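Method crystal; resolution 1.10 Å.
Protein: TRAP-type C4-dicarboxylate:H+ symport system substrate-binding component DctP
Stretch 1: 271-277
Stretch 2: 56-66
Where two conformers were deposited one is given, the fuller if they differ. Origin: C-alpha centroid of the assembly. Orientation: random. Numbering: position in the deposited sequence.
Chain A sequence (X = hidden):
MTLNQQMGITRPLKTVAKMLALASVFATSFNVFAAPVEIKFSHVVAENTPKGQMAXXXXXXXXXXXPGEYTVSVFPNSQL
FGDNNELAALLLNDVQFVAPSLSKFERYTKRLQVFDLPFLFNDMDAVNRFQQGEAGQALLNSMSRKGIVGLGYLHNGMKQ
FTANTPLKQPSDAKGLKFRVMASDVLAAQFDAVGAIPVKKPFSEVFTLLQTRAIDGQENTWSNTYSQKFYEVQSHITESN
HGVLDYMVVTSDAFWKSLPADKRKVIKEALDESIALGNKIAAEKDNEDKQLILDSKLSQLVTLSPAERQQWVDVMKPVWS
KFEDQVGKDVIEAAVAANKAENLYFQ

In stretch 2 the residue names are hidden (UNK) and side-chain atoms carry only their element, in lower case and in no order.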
# COMPACT_ATOMS: atom_id res chain seq x y z
N ASP A 271 -1.20 18.01 -0.80
CA ASP A 271 0.01 17.88 0.01
C ASP A 271 -0.34 17.87 1.50
O ASP A 271 0.19 17.07 2.27
CB ASP A 271 0.96 19.05 -0.25
CG ASP A 271 1.57 19.04 -1.64
OD1 ASP A 271 1.45 18.03 -2.36
OD2 ASP A 271 2.18 20.08 -2.00
N GLU A 272 -1.21 18.78 1.92
CA GLU A 272 -1.58 18.87 3.32
C GLU A 272 -2.35 17.63 3.78
O GLU A 272 -2.18 17.14 4.90
CB GLU A 272 -2.38 20.14 3.57
CG GLU A 272 -1.54 21.38 3.47
CD GLU A 272 -2.37 22.64 3.61
OE1 GLU A 272 -3.28 22.65 4.48
OE2 GLU A 272 -2.12 23.61 2.85
N SER A 273 -3.19 17.11 2.90
CA SER A 273 -3.96 15.91 3.20
C SER A 273 -3.04 14.69 3.37
O SER A 273 -3.27 13.85 4.24
CB SER A 273 -4.98 15.68 2.09
OG SER A 273 -5.88 16.78 1.99
N ILE A 274 -2.01 14.61 2.54
CA ILE A 274 -1.03 13.53 2.64
C ILE A 274 -0.28 13.64 3.97
O ILE A 274 -0.05 12.63 4.64
CB ILE A 274 -0.06 13.56 1.44
CG1 ILE A 274 -0.78 13.08 0.19
CG2 ILE A 274 1.18 12.70 1.74
CD1 ILE A 274 0.01 13.21 -1.10
N ALA A 275 0.10 14.85 4.37
CA ALA A 275 0.77 15.01 5.66
C ALA A 275 -0.11 14.51 6.80
O ALA A 275 0.36 13.82 7.72
CB ALA A 275 1.20 16.47 5.88
N LEU A 276 -1.39 14.86 6.76
CA LEU A 276 -2.30 14.39 7.78
C LEU A 276 -2.43 12.86 7.71
O LEU A 276 -2.39 12.18 8.74
CB LEU A 276 -3.67 15.06 7.65
CG LEU A 276 -4.68 14.60 8.70
CD1 LEU A 276 -4.16 14.84 10.11
CD2 LEU A 276 -6.00 15.29 8.54
N GLY A 277 -2.59 12.32 6.51
CA GLY A 277 -2.70 10.88 6.36
C GLY A 277 -1.49 10.14 6.90
O GLY A 277 -1.64 9.07 7.49
N UNK A 56 -10.73 12.17 2.77
CA UNK A 56 -11.72 13.09 3.36
C UNK A 56 -11.10 14.44 3.70
O UNK A 56 -11.76 15.47 3.54
c UNK A 56 -14.52 11.80 3.44
c UNK A 56 -13.87 10.76 5.61
c UNK A 56 -13.36 11.34 4.31
c UNK A 56 -12.36 12.46 4.59
N UNK A 57 -9.86 14.47 4.15
CA UNK A 57 -9.21 15.75 4.42
C UNK A 57 -9.06 16.55 3.13
O UNK A 57 -9.28 17.77 3.11
n UNK A 57 -7.72 19.58 8.04
c UNK A 57 -7.10 16.81 5.45
c UNK A 57 -7.85 15.53 5.09
c UNK A 57 -7.02 18.81 6.99
c UNK A 57 -7.86 17.66 6.47
N UNK A 58 -8.70 15.88 2.05
CA UNK A 58 -8.58 16.52 0.74
C UNK A 58 -9.92 17.13 0.33
O UNK A 58 -9.98 18.30 -0.09
c UNK A 58 -7.12 17.53 -3.34
c UNK A 58 -7.80 16.85 -4.32
c UNK A 58 -7.98 16.02 -1.69
c UNK A 58 -7.19 17.11 -2.04
c UNK A 58 -8.56 15.76 -4.00
c UNK A 58 -8.64 15.34 -2.69
c UNK A 58 -8.05 15.51 -0.27
N UNK A 59 -11.00 16.38 0.49
CA UNK A 59 -12.35 16.89 0.25
C UNK A 59 -12.62 18.15 1.07
O UNK A 59 -13.11 19.15 0.55
c UNK A 59 -15.76 15.16 0.99
n UNK A 59 -17.69 16.00 -0.31
c UNK A 59 -13.37 15.81 0.59
c UNK A 59 -14.82 16.28 0.58
c UNK A 59 -17.22 15.58 1.03
N UNK A 60 -12.32 18.09 2.37
CA UNK A 60 -12.59 19.20 3.26
C UNK A 60 -11.83 20.45 2.84
O UNK A 60 -12.39 21.54 2.76
c UNK A 60 -12.73 17.15 6.56
o UNK A 60 -11.82 17.71 7.19
c UNK A 60 -13.21 17.79 5.28
c UNK A 60 -12.24 18.81 4.70
o UNK A 60 -13.30 16.09 6.95
N UNK A 61 -10.55 20.28 2.52
CA UNK A 61 -9.71 21.43 2.18
C UNK A 61 -10.12 22.03 0.84
O UNK A 61 -10.14 23.25 0.69
c UNK A 61 -7.66 20.69 3.54
c UNK A 61 -7.91 21.77 4.56
c UNK A 61 -8.23 21.06 2.17
c UNK A 61 -6.18 20.46 3.36
N UNK A 62 -10.43 21.19 -0.15
CA UNK A 62 -10.84 21.73 -1.44
C UNK A 62 -12.13 22.52 -1.29
O UNK A 62 -12.28 23.62 -1.83
c UNK A 62 -9.62 20.04 -2.87
c UNK A 62 -11.69 21.13 -3.76
c UNK A 62 -10.98 20.62 -2.51
N UNK A 63 -13.08 21.96 -0.56
CA UNK A 63 -14.38 22.60 -0.49
C UNK A 63 -14.32 23.88 0.36
O UNK A 63 -15.08 24.80 0.12
c UNK A 63 -15.43 21.58 -0.06
o UNK A 63 -16.73 18.50 -1.65
o UNK A 63 -16.09 18.91 0.41
c UNK A 63 -15.65 20.58 -1.22
c UNK A 63 -16.18 19.23 -0.79
N UNK A 64 -13.40 23.94 1.33
CA UNK A 64 -13.15 25.16 2.08
C UNK A 64 -12.51 26.26 1.25
O UNK A 64 -12.87 27.42 1.39
n UNK A 64 -12.14 22.26 5.75
c UNK A 64 -12.22 24.89 3.24
c UNK A 64 -12.85 24.08 4.35
c UNK A 64 -11.82 23.43 5.23
o UNK A 64 -10.73 23.97 5.43
N UNK A 65 -11.54 25.89 0.42
CA UNK A 65 -10.69 26.86 -0.26
C UNK A 65 -11.19 27.26 -1.64
O UNK A 65 -10.84 28.34 -2.13
c UNK A 65 -8.68 26.08 1.04
n UNK A 65 -4.83 24.26 1.83
n UNK A 65 -5.44 24.47 4.04
n UNK A 65 -6.88 25.16 2.40
c UNK A 65 -9.25 26.34 -0.34
c UNK A 65 -7.32 25.41 1.03
c UNK A 65 -5.72 24.64 2.75
N UNK A 66 -12.02 26.41 -2.24
CA UNK A 66 -12.58 26.65 -3.57
C UNK A 66 -14.10 26.46 -3.59
O UNK A 66 -14.64 25.78 -4.46
c UNK A 66 -10.15 27.16 -5.55
c UNK A 66 -9.82 24.69 -5.48
c UNK A 66 -10.43 25.89 -4.77
c UNK A 66 -11.95 25.70 -4.59

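Position 56 carries four side-chain carbons, forked at the second, whose end leads away from stretch 1 and makes no contact with it; the fork beyond a CH2 identifies Leu56. At position 57 four carbons run in a row to a terminal nitrogen. The second of them lies against Leu276 CD2, and the nitrogen leads away. This is Lys57, and the distance from its CG to Leu276 CD2 is 3.6 Å, a contact made by the aliphatic part of the chain.

Position 58 has one carbon followed by a six-carbon ring without heteroatoms; the ring end leads away from stretch 1, while Ser273 OG sits at the ring edge, near its plane. This is Phe58, with Ser273 OG 3.4 Å from Phe58 CB. Ser273 OG also lies 3.0 Å from Phe58 N, but the angle is too poor for a hydrogen bond.

Position 59 again shows four carbons in a row ending in nitrogen, but here the CA-to-CB bond points away from stretch 1: Lys59. Position 60 has three carbons, the third bearing two oxygens, and makes no contact across the pair; it is Glu60. At position 61 four carbons fork at the second; the CA-to-CB bond points toward stretch 1, and the side chain packs beside Ser273 and Glu272. This is Leu61, whose CD1 is 3.9 Å from Ser273 OG and 3.8 Å from Glu272 OE1.

One carbon carrying two more, out of reach of stretch 1, defines position 62 as Val62. Position 63 has three carbons with two oxygens on the last and is Glu63; one turn after Lys59, it forms a salt bridge with that residue on its own helix, Lys59 NZ to Glu63 OE2 at 3.0 Å. Position 64 ends its three carbons in one oxygen and one nitrogen, the amide of Gln64, also out of reach.

Position 65 shows three carbons, a nitrogen, and a carbon with two further nitrogens, the planar end of which meets the Glu272 carboxylate: Arg65. Position 66, four carbons forked at the second, is Leu66, the first residue to leave helical geometry, and it does not touch stretch 1.

The helices run roughly antiparallel, at 146°, with axes approaching to 8.5 Å. The backbones come closest at Ser273, whose CA lies 5.3 Å from Phe58 CA. Leu276 and Lys57 pack on one side of this point; on the other, Glu272 and Arg65 form a two-pronged salt bridge, with Arg65 NH1 donating to Glu272 OE2 at 3.0 Å and Arg65 NH2 to Glu272 OE1 at 2.9 Å.

Stretch 2 (56-66) LKFKELVEQRL
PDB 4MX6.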